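Protein (triosephosphate isomerase) (Thermotoga maritima, PDB 1B9B) catalyses the interconversion of dihydroxyacetone phosphate and D-glyceraldehyde 3-phosphate, the triosephosphate isomerase step of glycolysis. Local coordinates at residues Ser18-Glu30 against Ala47-Ile60. Residues are numbered along the deposited sequence; the frame is centred on the assembly and turned at random.
Sequences SEAKKFVSLLVNE and ALSEVGEILSGRNI
Lys-21, Val-24 and Val-28 of helix 18-30 pack on helix 48-55 and the turn after it, the two axes running nearly parallel at 20° and 9.2 Å apart at closest approach. These are neighbouring outer helices of the TIM barrel, joined in sequence through strand 38-42. Ile-54 is a knob in the hole made by Lys-21, Val-24, Ser-25 and Val-28. With Ile-54 CG1 anti to the carbonyl carbon (chi1 -61°), Ile-54 CD1 comes 3.7 Å from Lys-21 CB. On the other branch, Ile-54 CG2 lies 3.7 Å from Val-28 CG2 and close to Ser-25 OG, which is hydrogen-bonded back to Lys-21 O. Deeper in, Val-24 CG2 meets Val-51 CG2 at 3.5 Å, and Ala-20 CB extends this patch toward Ala-47. Leu-55 and Ile-60 also touch Val-41 of strand 38-42, linking the helix pair to the barrel wall, and Ile-60 CD1 reaches Leu-27 CB at 3.6 Å. Near the C-terminal end of helix 18-30, Val-28 CG1 lies against the Arg-58 chain and its guanidinium edge. Glu-50 also packs on Ser-49 of the second subunit. The Lys-21 chain bends at chi3 and chi4, and Lys-21 NZ forms a salt bridge with Glu-50, its 3.0 Å hydrogen bond using the anti lone pair of Glu-50 OE2.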
ATOM      1  N   SER B  18     -14.164 -26.677 -24.277  1.00 71.17           N
ATOM      2  CA  SER B  18     -14.519 -28.068 -24.529  1.00 74.95           C
ATOM      3  C   SER B  18     -15.011 -28.729 -23.242  1.00 75.49           C
ATOM      4  O   SER B  18     -16.185 -29.087 -23.133  1.00 75.94           O
ATOM      5  CB  SER B  18     -13.311 -28.828 -25.080  1.00 79.08           C
ATOM      6  OG  SER B  18     -12.223 -28.773 -24.173  1.00 85.99           O
ATOM      7  N   GLU B  19     -14.114 -28.883 -22.269  1.00 72.88           N
ATOM      8  CA  GLU B  19     -14.467 -29.490 -20.990  1.00 73.60           C
ATOM      9  C   GLU B  19     -15.763 -28.878 -20.470  1.00 74.22           C
ATOM     10  O   GLU B  19     -16.606 -29.560 -19.891  1.00 73.51           O
ATOM     11  CB  GLU B  19     -13.349 -29.255 -19.980  1.00 71.66           C
ATOM     12  CG  GLU B  19     -12.005 -29.752 -20.448  1.00 76.97           C
ATOM     13  CD  GLU B  19     -10.880 -29.355 -19.516  1.00 81.21           C
ATOM     14  OE1 GLU B  19     -10.623 -28.143 -19.377  1.00 84.17           O
ATOM     15  OE2 GLU B  19     -10.252 -30.254 -18.918  1.00 85.61           O
ATOM     16  N   ALA B  20     -15.914 -27.580 -20.695  1.00 75.52           N
ATOM     17  CA  ALA B  20     -17.092 -26.857 -20.259  1.00 78.03           C
ATOM     18  C   ALA B  20     -18.359 -27.340 -20.963  1.00 80.46           C
ATOM     19  O   ALA B  20     -19.310 -27.763 -20.305  1.00 83.16           O
ATOM     20  CB  ALA B  20     -16.898 -25.371 -20.491  1.00 76.99           C
ATOM     21  N   LYS B  21     -18.374 -27.277 -22.294  1.00 81.38           N
ATOM     22  CA  LYS B  21     -19.544 -27.699 -23.073  1.00 80.19           C
ATOM     23  C   LYS B  21     -20.025 -29.090 -22.678  1.00 80.37           C
ATOM     24  O   LYS B  21     -21.228 -29.355 -22.628  1.00 78.26           O
ATOM     25  CB  LYS B  21     -19.232 -27.684 -24.577  1.00 78.33           C
ATOM     26  CG  LYS B  21     -19.014 -26.300 -25.170  1.00 77.89           C
ATOM     27  CD  LYS B  21     -18.737 -26.360 -26.671  1.00 75.40           C
ATOM     28  CE  LYS B  21     -20.015 -26.514 -27.476  1.00 74.29           C
ATOM     29  NZ  LYS B  21     -20.922 -25.339 -27.317  1.00 73.11           N
ATOM     30  N   LYS B  22     -19.071 -29.974 -22.404  1.00 81.19           N
ATOM     31  CA  LYS B  22     -19.373 -31.342 -22.014  1.00 80.75           C
ATOM     32  C   LYS B  22     -20.130 -31.340 -20.698  1.00 78.05           C
ATOM     33  O   LYS B  22     -21.338 -31.585 -20.657  1.00 76.60           O
ATOM     34  CB  LYS B  22     -18.071 -32.136 -21.867  1.00 84.83           C
ATOM     35  CG  LYS B  22     -17.238 -32.136 -23.137  1.00 91.56           C
ATOM     36  CD  LYS B  22     -15.978 -32.975 -23.017  1.00 96.73           C
ATOM     37  CE  LYS B  22     -15.232 -32.999 -24.352  1.00100.27           C
ATOM     38  NZ  LYS B  22     -14.058 -33.920 -24.350  1.00102.94           N
ATOM     39  N   PHE B  23     -19.399 -31.045 -19.629  1.00 75.79           N
ATOM     40  CA  PHE B  23     -19.940 -30.993 -18.279  1.00 70.70           C
ATOM     41  C   PHE B  23     -21.329 -30.351 -18.201  1.00 67.23           C
ATOM     42  O   PHE B  23     -22.228 -30.874 -17.547  1.00 65.12           O
ATOM     43  CB  PHE B  23     -18.967 -30.231 -17.386  1.00 68.79           C
ATOM     44  CG  PHE B  23     -19.303 -30.292 -15.935  1.00 75.79           C
ATOM     45  CD1 PHE B  23     -20.218 -31.221 -15.451  1.00 76.99           C
ATOM     46  CD2 PHE B  23     -18.712 -29.408 -15.041  1.00 80.57           C
ATOM     47  CE1 PHE B  23     -20.541 -31.265 -14.094  1.00 81.35           C
ATOM     48  CE2 PHE B  23     -19.029 -29.445 -13.684  1.00 81.33           C
ATOM     49  CZ  PHE B  23     -19.947 -30.377 -13.211  1.00 81.55           C
ATOM     50  N   VAL B  24     -21.500 -29.221 -18.873  1.00 65.16           N
ATOM     51  CA  VAL B  24     -22.773 -28.510 -18.856  1.00 67.43           C
ATOM     52  C   VAL B  24     -23.944 -29.326 -19.418  1.00 68.34           C
ATOM     53  O   VAL B  24     -24.999 -29.435 -18.784  1.00 65.56           O
ATOM     54  CB  VAL B  24     -22.645 -27.168 -19.616  1.00 69.24           C
ATOM     55  CG1 VAL B  24     -23.985 -26.468 -19.677  1.00 68.68           C
ATOM     56  CG2 VAL B  24     -21.622 -26.275 -18.913  1.00 69.25           C
ATOM     57  N   SER B  25     -23.764 -29.899 -20.606  1.00 70.33           N
ATOM     58  CA  SER B  25     -24.813 -30.714 -21.218  1.00 70.51           C
ATOM     59  C   SER B  25     -25.185 -31.845 -20.260  1.00 69.76           C
ATOM     60  O   SER B  25     -26.366 -32.098 -20.008  1.00 68.92           O
ATOM     61  CB  SER B  25     -24.327 -31.299 -22.544  1.00 68.65           C
ATOM     62  OG  SER B  25     -23.969 -30.267 -23.442  1.00 70.78           O
ATOM     63  N   LEU B  26     -24.163 -32.520 -19.738  1.00 67.53           N
ATOM     64  CA  LEU B  26     -24.350 -33.605 -18.784  1.00 64.96           C
ATOM     65  C   LEU B  26     -25.405 -33.176 -17.764  1.00 66.60           C
ATOM     66  O   LEU B  26     -26.434 -33.834 -17.588  1.00 66.87           O
ATOM     67  CB  LEU B  26     -23.015 -33.901 -18.084  1.00 59.52           C
ATOM     68  CG  LEU B  26     -23.013 -34.628 -16.736  1.00 58.12           C
ATOM     69  CD1 LEU B  26     -23.752 -35.944 -16.855  1.00 59.42           C
ATOM     70  CD2 LEU B  26     -21.583 -34.862 -16.289  1.00 55.40           C
ATOM     71  N   LEU B  27     -25.144 -32.048 -17.118  1.00 65.39           N
ATOM     72  CA  LEU B  27     -26.041 -31.509 -16.120  1.00 63.81           C
ATOM     73  C   LEU B  27     -27.405 -31.134 -16.670  1.00 65.19           C
ATOM     74  O   LEU B  27     -28.421 -31.513 -16.101  1.00 66.46           O
ATOM     75  CB  LEU B  27     -25.397 -30.291 -15.461  1.00 63.86           C
ATOM     76  CG  LEU B  27     -24.321 -30.620 -14.429  1.00 66.98           C
ATOM     77  CD1 LEU B  27     -23.436 -31.737 -14.946  1.00 71.42           C
ATOM     78  CD2 LEU B  27     -23.515 -29.382 -14.116  1.00 63.31           C
ATOM     79  N   VAL B  28     -27.443 -30.397 -17.773  1.00 65.91           N
ATOM     80  CA  VAL B  28     -28.729 -29.980 -18.326  1.00 69.46           C
ATOM     81  C   VAL B  28     -29.754 -31.107 -18.314  1.00 71.51           C
ATOM     82  O   VAL B  28     -30.954 -30.860 -18.197  1.00 71.08           O
ATOM     83  CB  VAL B  28     -28.593 -29.450 -19.772  1.00 69.91           C
ATOM     84  CG1 VAL B  28     -29.956 -29.046 -20.302  1.00 65.29           C
ATOM     85  CG2 VAL B  28     -27.649 -28.260 -19.807  1.00 69.62           C
ATOM     86  N   ASN B  29     -29.275 -32.343 -18.416  1.00 75.43           N
ATOM     87  CA  ASN B  29     -30.153 -33.512 -18.423  1.00 77.58           C
ATOM     88  C   ASN B  29     -30.296 -34.197 -17.058  1.00 78.75           C
ATOM     89  O   ASN B  29     -31.397 -34.616 -16.691  1.00 77.03           O
ATOM     90  CB  ASN B  29     -29.664 -34.512 -19.474  1.00 78.97           C
ATOM     91  CG  ASN B  29     -29.900 -34.023 -20.894  1.00 80.46           C
ATOM     92  OD1 ASN B  29     -31.035 -33.997 -21.375  1.00 79.66           O
ATOM     93  ND2 ASN B  29     -28.830 -33.620 -21.568  1.00 83.89           N
ATOM     94  N   GLU B  30     -29.195 -34.311 -16.312  1.00 80.09           N
ATOM     95  CA  GLU B  30     -29.226 -34.924 -14.978  1.00 81.00           C
ATOM     96  C   GLU B  30     -30.224 -34.178 -14.087  1.00 80.46           C
ATOM     97  O   GLU B  30     -31.183 -34.761 -13.588  1.00 82.40           O
ATOM     98  CB  GLU B  30     -27.841 -34.875 -14.324  1.00 81.26           C
ATOM     99  CG  GLU B  30     -26.767 -35.661 -15.050  1.00 82.93           C
ATOM    100  CD  GLU B  30     -26.991 -37.150 -14.968  1.00 83.76           C
ATOM    101  OE1 GLU B  30     -28.082 -37.597 -15.369  1.00 85.94           O
ATOM    102  OE2 GLU B  30     -26.081 -37.875 -14.505  1.00 83.69           O
ATOM    103  N   ALA B  47     -15.223 -19.013 -21.605  1.00 50.56           N
ATOM    104  CA  ALA B  47     -16.242 -20.015 -21.904  1.00 52.29           C
ATOM    105  C   ALA B  47     -17.679 -19.729 -21.469  1.00 53.06           C
ATOM    106  O   ALA B  47     -18.383 -20.645 -21.063  1.00 56.94           O
ATOM    107  CB  ALA B  47     -15.808 -21.344 -21.327  1.00 49.91           C
ATOM    108  N   LEU B  48     -18.134 -18.487 -21.558  1.00 52.49           N
ATOM    109  CA  LEU B  48     -19.504 -18.194 -21.149  1.00 55.45           C
ATOM    110  C   LEU B  48     -20.480 -18.317 -22.294  1.00 55.73           C
ATOM    111  O   LEU B  48     -21.547 -18.891 -22.142  1.00 56.91           O
ATOM    112  CB  LEU B  48     -19.621 -16.787 -20.561  1.00 57.59           C
ATOM    113  CG  LEU B  48     -18.966 -16.513 -19.209  1.00 57.47           C
ATOM    114  CD1 LEU B  48     -19.199 -15.060 -18.838  1.00 58.01           C
ATOM    115  CD2 LEU B  48     -19.540 -17.428 -18.150  1.00 56.71           C
ATOM    116  N   SER B  49     -20.115 -17.758 -23.438  1.00 59.66           N
ATOM    117  CA  SER B  49     -20.965 -17.789 -24.623  1.00 62.12           C
ATOM    118  C   SER B  49     -21.344 -19.203 -25.032  1.00 60.89           C
ATOM    119  O   SER B  49     -22.480 -19.464 -25.424  1.00 57.64           O
ATOM    120  CB  SER B  49     -20.259 -17.106 -25.799  1.00 64.09           C
ATOM    121  OG  SER B  49     -20.957 -17.334 -27.012  1.00 66.74           O
ATOM    122  N   GLU B  50     -20.381 -20.111 -24.949  1.00 62.29           N
ATOM    123  CA  GLU B  50     -20.616 -21.493 -25.323  1.00 65.71           C
ATOM    124  C   GLU B  50     -21.623 -22.117 -24.362  1.00 66.94           C
ATOM    125  O   GLU B  50     -22.698 -22.564 -24.778  1.00 68.28           O
ATOM    126  CB  GLU B  50     -19.293 -22.257 -25.305  1.00 69.22           C
ATOM    127  CG  GLU B  50     -19.064 -23.124 -26.537  1.00 76.57           C
ATOM    128  CD  GLU B  50     -19.225 -22.357 -27.841  1.00 79.44           C
ATOM    129  OE1 GLU B  50     -18.519 -21.344 -28.031  1.00 84.59           O
ATOM    130  OE2 GLU B  50     -20.059 -22.771 -28.677  1.00 79.12           O
ATOM    131  N   VAL B  51     -21.271 -22.136 -23.077  1.00 65.34           N
ATOM    132  CA  VAL B  51     -22.140 -22.674 -22.038  1.00 58.97           C
ATOM    133  C   VAL B  51     -23.470 -21.936 -22.113  1.00 59.24           C
ATOM    134  O   VAL B  51     -24.530 -22.494 -21.848  1.00 61.14           O
ATOM    135  CB  VAL B  51     -21.528 -22.458 -20.639  1.00 54.02           C
ATOM    136  CG1 VAL B  51     -22.567 -22.727 -19.569  1.00 54.37           C
ATOM    137  CG2 VAL B  51     -20.324 -23.374 -20.447  1.00 50.55           C
ATOM    138  N   GLY B  52     -23.395 -20.672 -22.493  1.00 60.93           N
ATOM    139  CA  GLY B  52     -24.582 -19.851 -22.594  1.00 67.16           C
ATOM    140  C   GLY B  52     -25.689 -20.442 -23.439  1.00 70.24           C
ATOM    141  O   GLY B  52     -26.854 -20.379 -23.057  1.00 73.06           O
ATOM    142  N   GLU B  53     -25.337 -21.010 -24.586  1.00 73.67           N
ATOM    143  CA  GLU B  53     -26.344 -21.594 -25.460  1.00 77.04           C
ATOM    144  C   GLU B  53     -26.789 -22.974 -24.982  1.00 76.56           C
ATOM    145  O   GLU B  53     -27.913 -23.390 -25.252  1.00 77.13           O
ATOM    146  CB  GLU B  53     -25.829 -21.651 -26.903  1.00 81.60           C
ATOM    147  CG  GLU B  53     -25.619 -20.260 -27.509  1.00 86.96           C
ATOM    148  CD  GLU B  53     -25.196 -20.295 -28.965  1.00 88.35           C
ATOM    149  OE1 GLU B  53     -25.115 -21.406 -29.533  1.00 88.72           O
ATOM    150  OE2 GLU B  53     -24.949 -19.207 -29.535  1.00 87.89           O
ATOM    151  N   ILE B  54     -25.917 -23.677 -24.265  1.00 73.85           N
ATOM    152  CA  ILE B  54     -26.267 -24.993 -23.739  1.00 70.66           C
ATOM    153  C   ILE B  54     -27.296 -24.842 -22.611  1.00 72.46           C
ATOM    154  O   ILE B  54     -27.839 -25.829 -22.113  1.00 74.91           O
ATOM    155  CB  ILE B  54     -25.030 -25.724 -23.171  1.00 67.71           C
ATOM    156  CG1 ILE B  54     -24.003 -25.940 -24.277  1.00 65.81           C
ATOM    157  CG2 ILE B  54     -25.435 -27.068 -22.573  1.00 64.84           C
ATOM    158  CD1 ILE B  54     -22.757 -26.669 -23.810  1.00 68.11           C
ATOM    159  N   LEU B  55     -27.565 -23.604 -22.209  1.00 68.76           N
ATOM    160  CA  LEU B  55     -28.520 -23.351 -21.138  1.00 66.51           C
ATOM    161  C   LEU B  55     -29.765 -22.597 -21.585  1.00 68.53           C
ATOM    162  O   LEU B  55     -30.779 -22.608 -20.893  1.00 66.31           O
ATOM    163  CB  LEU B  55     -27.833 -22.585 -20.007  1.00 61.58           C
ATOM    164  CG  LEU B  55     -27.200 -23.419 -18.894  1.00 57.34           C
ATOM    165  CD1 LEU B  55     -26.526 -24.638 -19.472  1.00 55.96           C
ATOM    166  CD2 LEU B  55     -26.216 -22.566 -18.128  1.00 52.75           C
ATOM    167  N   SER B  56     -29.687 -21.947 -22.741  1.00 72.36           N
ATOM    168  CA  SER B  56     -30.810 -21.175 -23.267  1.00 79.58           C
ATOM    169  C   SER B  56     -32.125 -21.939 -23.236  1.00 80.45           C
ATOM    170  O   SER B  56     -32.413 -22.723 -24.136  1.00 82.06           O
ATOM    171  CB  SER B  56     -30.531 -20.732 -24.706  1.00 84.19           C
ATOM    172  OG  SER B  56     -29.416 -19.857 -24.770  1.00 94.40           O
ATOM    173  N   GLY B  57     -32.924 -21.696 -22.202  1.00 81.26           N
ATOM    174  CA  GLY B  57     -34.205 -22.369 -22.088  1.00 82.04           C
ATOM    175  C   GLY B  57     -34.231 -23.450 -21.027  1.00 82.72           C
ATOM    176  O   GLY B  57     -35.301 -23.858 -20.580  1.00 81.86           O
ATOM    177  N   ARG B  58     -33.055 -23.919 -20.622  1.00 82.98           N
ATOM    178  CA  ARG B  58     -32.960 -24.953 -19.606  1.00 83.35           C
ATOM    179  C   ARG B  58     -33.171 -24.352 -18.227  1.00 83.85           C
ATOM    180  O   ARG B  58     -33.418 -23.154 -18.096  1.00 83.38           O
ATOM    181  CB  ARG B  58     -31.600 -25.632 -19.689  1.00 86.80           C
ATOM    182  CG  ARG B  58     -31.299 -26.115 -21.084  1.00 93.32           C
ATOM    183  CD  ARG B  58     -32.395 -27.052 -21.573  1.00 98.47           C
ATOM    184  NE  ARG B  58     -32.410 -27.168 -23.032  1.00107.53           N
ATOM    185  CZ  ARG B  58     -31.369 -27.544 -23.775  1.00110.66           C
ATOM    186  NH1 ARG B  58     -30.211 -27.848 -23.203  1.00113.33           N
ATOM    187  NH2 ARG B  58     -31.485 -27.612 -25.098  1.00111.42           N
ATOM    188  N   ASN B  59     -33.069 -25.186 -17.198  1.00 84.66           N
ATOM    189  CA  ASN B  59     -33.279 -24.739 -15.825  1.00 83.46           C
ATOM    190  C   ASN B  59     -32.047 -24.143 -15.147  1.00 79.63           C
ATOM    191  O   ASN B  59     -32.157 -23.135 -14.448  1.00 80.20           O
ATOM    192  CB  ASN B  59     -33.820 -25.898 -14.986  1.00 88.22           C
ATOM    193  CG  ASN B  59     -32.976 -27.149 -15.116  1.00 94.15           C
ATOM    194  OD1 ASN B  59     -32.818 -27.691 -16.213  1.00 98.95           O
ATOM    195  ND2 ASN B  59     -32.424 -27.614 -13.998  1.00 95.65           N
ATOM    196  N   ILE B  60     -30.882 -24.759 -15.342  1.00 73.93           N
ATOM    197  CA  ILE B  60     -29.653 -24.258 -14.731  1.00 68.45           C
ATOM    198  C   ILE B  60     -29.342 -22.831 -15.194  1.00 67.25           C
ATOM    199  O   ILE B  60     -29.546 -22.491 -16.361  1.00 65.96           O
ATOM    200  CB  ILE B  60     -28.474 -25.182 -15.045  1.00 64.24           C
ATOM    201  CG1 ILE B  60     -28.834 -26.603 -14.606  1.00 64.76           C
ATOM    202  CG2 ILE B  60     -27.215 -24.687 -14.339  1.00 58.91           C
ATOM    203  CD1 ILE B  60     -27.669 -27.581 -14.608  1.00 68.63           C
TER